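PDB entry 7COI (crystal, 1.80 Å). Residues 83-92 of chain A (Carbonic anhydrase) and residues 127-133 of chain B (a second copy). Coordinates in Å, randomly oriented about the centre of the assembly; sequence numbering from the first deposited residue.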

# COMPACT_ATOMS: atom_id res chain seq x y z
N ALA A 83 9.70 -32.89 -7.03
CA ALA A 83 8.55 -33.79 -7.27
C ALA A 83 7.47 -33.01 -8.06
O ALA A 83 6.87 -33.59 -8.97
CB ALA A 83 7.99 -34.33 -5.98
N ALA A 84 7.26 -31.73 -7.73
CA ALA A 84 6.24 -30.88 -8.40
C ALA A 84 6.61 -30.66 -9.87
O ALA A 84 5.71 -30.73 -10.71
CB ALA A 84 6.06 -29.60 -7.65
N LEU A 85 7.88 -30.41 -10.18
CA LEU A 85 8.29 -30.18 -11.60
C LEU A 85 8.07 -31.49 -12.39
O LEU A 85 7.65 -31.41 -13.54
CB LEU A 85 9.74 -29.72 -11.68
CG LEU A 85 10.06 -28.35 -11.08
CD1 LEU A 85 11.49 -27.96 -11.41
CD2 LEU A 85 9.04 -27.28 -11.50
N ALA A 86 8.36 -32.65 -11.83
CA ALA A 86 8.14 -33.95 -12.50
C ALA A 86 6.65 -34.18 -12.73
O ALA A 86 6.29 -34.61 -13.84
CB ALA A 86 8.77 -35.07 -11.69
N LYS A 87 5.80 -33.84 -11.75
CA LYS A 87 4.33 -34.00 -11.89
C LYS A 87 3.82 -32.99 -12.93
O LYS A 87 2.88 -33.33 -13.67
CB LYS A 87 3.63 -33.84 -10.55
CG LYS A 87 3.78 -35.07 -9.69
CD LYS A 87 3.23 -34.92 -8.31
CE LYS A 87 3.55 -36.16 -7.47
NZ LYS A 87 2.99 -36.02 -6.11
N ASN A 88 4.43 -31.81 -13.00
CA ASN A 88 4.06 -30.83 -14.07
C ASN A 88 4.31 -31.48 -15.46
O ASN A 88 3.45 -31.32 -16.36
CB ASN A 88 4.83 -29.53 -13.93
CG ASN A 88 4.73 -28.69 -15.18
OD1 ASN A 88 3.65 -28.19 -15.52
ND2 ASN A 88 5.84 -28.55 -15.84
N LYS A 89 5.46 -32.11 -15.66
CA LYS A 89 5.78 -32.72 -16.97
C LYS A 89 4.77 -33.82 -17.29
O LYS A 89 4.35 -33.95 -18.44
CB LYS A 89 7.24 -33.11 -17.01
CG LYS A 89 8.19 -31.94 -16.91
CD LYS A 89 9.63 -32.25 -17.28
CE LYS A 89 10.61 -31.12 -17.02
NZ LYS A 89 10.55 -30.60 -15.62
N GLU A 90 4.37 -34.60 -16.29
CA GLU A 90 3.36 -35.68 -16.45
C GLU A 90 2.02 -35.05 -16.83
O GLU A 90 1.34 -35.58 -17.71
CB GLU A 90 3.23 -36.50 -15.18
CG GLU A 90 4.45 -37.30 -14.82
CD GLU A 90 4.39 -37.94 -13.44
OE1 GLU A 90 3.38 -37.82 -12.74
OE2 GLU A 90 5.38 -38.56 -13.07
N TRP A 91 1.66 -33.94 -16.18
CA TRP A 91 0.41 -33.22 -16.50
C TRP A 91 0.43 -32.68 -17.94
O TRP A 91 -0.58 -32.82 -18.66
CB TRP A 91 0.17 -32.14 -15.44
CG TRP A 91 -1.03 -31.34 -15.79
CD1 TRP A 91 -2.34 -31.67 -15.57
CD2 TRP A 91 -1.05 -30.08 -16.46
NE1 TRP A 91 -3.16 -30.69 -16.05
CE2 TRP A 91 -2.40 -29.70 -16.59
CE3 TRP A 91 -0.05 -29.22 -16.92
CZ2 TRP A 91 -2.79 -28.49 -17.18
CZ3 TRP A 91 -0.44 -28.02 -17.49
CH2 TRP A 91 -1.79 -27.66 -17.60
N ALA A 92 1.54 -32.09 -18.38
CA ALA A 92 1.72 -31.58 -19.76
C ALA A 92 1.60 -32.76 -20.75
O ALA A 92 0.98 -32.61 -21.79
CB ALA A 92 3.04 -30.88 -19.92
N THR B 127 -2.22 -25.56 -8.66
CA THR B 127 -2.43 -26.94 -8.14
C THR B 127 -2.64 -27.86 -9.34
O THR B 127 -2.13 -29.00 -9.32
CB THR B 127 -3.53 -26.95 -7.08
OG1 THR B 127 -3.10 -26.10 -6.02
CG2 THR B 127 -3.81 -28.33 -6.52
N THR B 128 -3.38 -27.42 -10.36
CA THR B 128 -3.58 -28.26 -11.56
C THR B 128 -2.29 -28.38 -12.35
O THR B 128 -1.97 -29.55 -12.72
CB THR B 128 -4.88 -28.08 -12.35
OG1 THR B 128 -4.70 -28.03 -13.77
CG2 THR B 128 -5.89 -27.17 -11.77
N ILE B 129 -1.56 -27.31 -12.63
CA ILE B 129 -0.39 -27.43 -13.53
C ILE B 129 0.75 -28.20 -12.84
O ILE B 129 1.61 -28.71 -13.57
CB ILE B 129 0.08 -26.07 -14.10
CG1 ILE B 129 0.75 -25.21 -13.05
CG2 ILE B 129 -1.09 -25.35 -14.79
CD1 ILE B 129 1.25 -23.91 -13.60
N LEU B 130 0.75 -28.28 -11.52
CA LEU B 130 1.79 -29.04 -10.76
C LEU B 130 1.35 -30.51 -10.53
O LEU B 130 2.12 -31.25 -9.93
CB LEU B 130 2.05 -28.34 -9.43
CG LEU B 130 2.74 -26.99 -9.52
CD1 LEU B 130 2.79 -26.35 -8.15
CD2 LEU B 130 4.13 -27.08 -10.11
N GLY B 131 0.16 -30.90 -10.94
CA GLY B 131 -0.41 -32.24 -10.67
C GLY B 131 -0.51 -32.52 -9.19
O GLY B 131 -0.27 -33.67 -8.80
N LEU B 132 -0.89 -31.52 -8.39
CA LEU B 132 -0.96 -31.66 -6.92
C LEU B 132 -2.42 -31.65 -6.47
O LEU B 132 -3.34 -31.62 -7.32
CB LEU B 132 -0.09 -30.58 -6.25
CG LEU B 132 1.40 -30.73 -6.51
CD1 LEU B 132 2.21 -29.59 -5.91
CD2 LEU B 132 1.94 -32.05 -5.96
N LEU B 133 -2.59 -31.71 -5.17
CA LEU B 133 -3.90 -31.84 -4.50
C LEU B 133 -4.10 -30.62 -3.62
O LEU B 133 -3.14 -29.95 -3.23
CB LEU B 133 -3.87 -33.11 -3.65
CG LEU B 133 -3.79 -34.45 -4.38
CD1 LEU B 133 -3.75 -35.54 -3.32
CD2 LEU B 133 -4.94 -34.65 -5.35
O HOH W 1 -0.07 -35.33 -6.43

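Where a helix ends against the side of another, the terminating turn can serve as a packing surface in its own right, and this contact between two copies of carbonic anhydrase is a compact example. The chain A helix meets the end of a chain B helix, and at its apolar centre A:Trp91 lays one face of its indole over the backbone of that last turn. B:Ile129 CA lies 3.9 Å from the centroid of the six-membered ring and only 14° off its normal, a CH-pi contact. The same residue reaches the ring again through its side chain, with B:Ile129 CG2 3.7 Å from A:Trp91 CH2. B:Thr128 O lies over the same face, 3.6 Å from A:Trp91 CD1.

Two turns back along the chain A helix, A:Ala84 packs its CB against two leucines: 4.0 Å from B:Leu130 CD2 and 4.2 Å from B:Leu132 CD1. The backbones come close between these apolar groups, A:Asn88 CA and B:Leu130 CA being 4.4 Å apart, and A:Asn88 CA makes a CA-H...O contact with B:Ile129 O at 3.3 Å.

B:Gly131 lies beside this approach, its CA 5.2 Å from A:Lys87 CA. It leaves the helix with positive phi in a Schellman motif, whose two backbone hydrogen bonds run from B:Leu132 N to B:Thr127 O (3.0 Å) and from B:Gly131 N to B:Thr128 O (3.1 Å). Positive phi alone favours glycine; here packing adds a second constraint, since an ideal CB would point toward chain A and sit a tight 3.3 Å from A:Lys87 CB.

At the polar edge, the extended A:Lys87 side chain passes B:Leu132, CD to CD2 at 3.9 Å, before its ammonium group meets water. That water accepts from A:Lys87 NZ (3.2 Å) and donates to B:Gly131 O (2.9 Å), bridging the two chains.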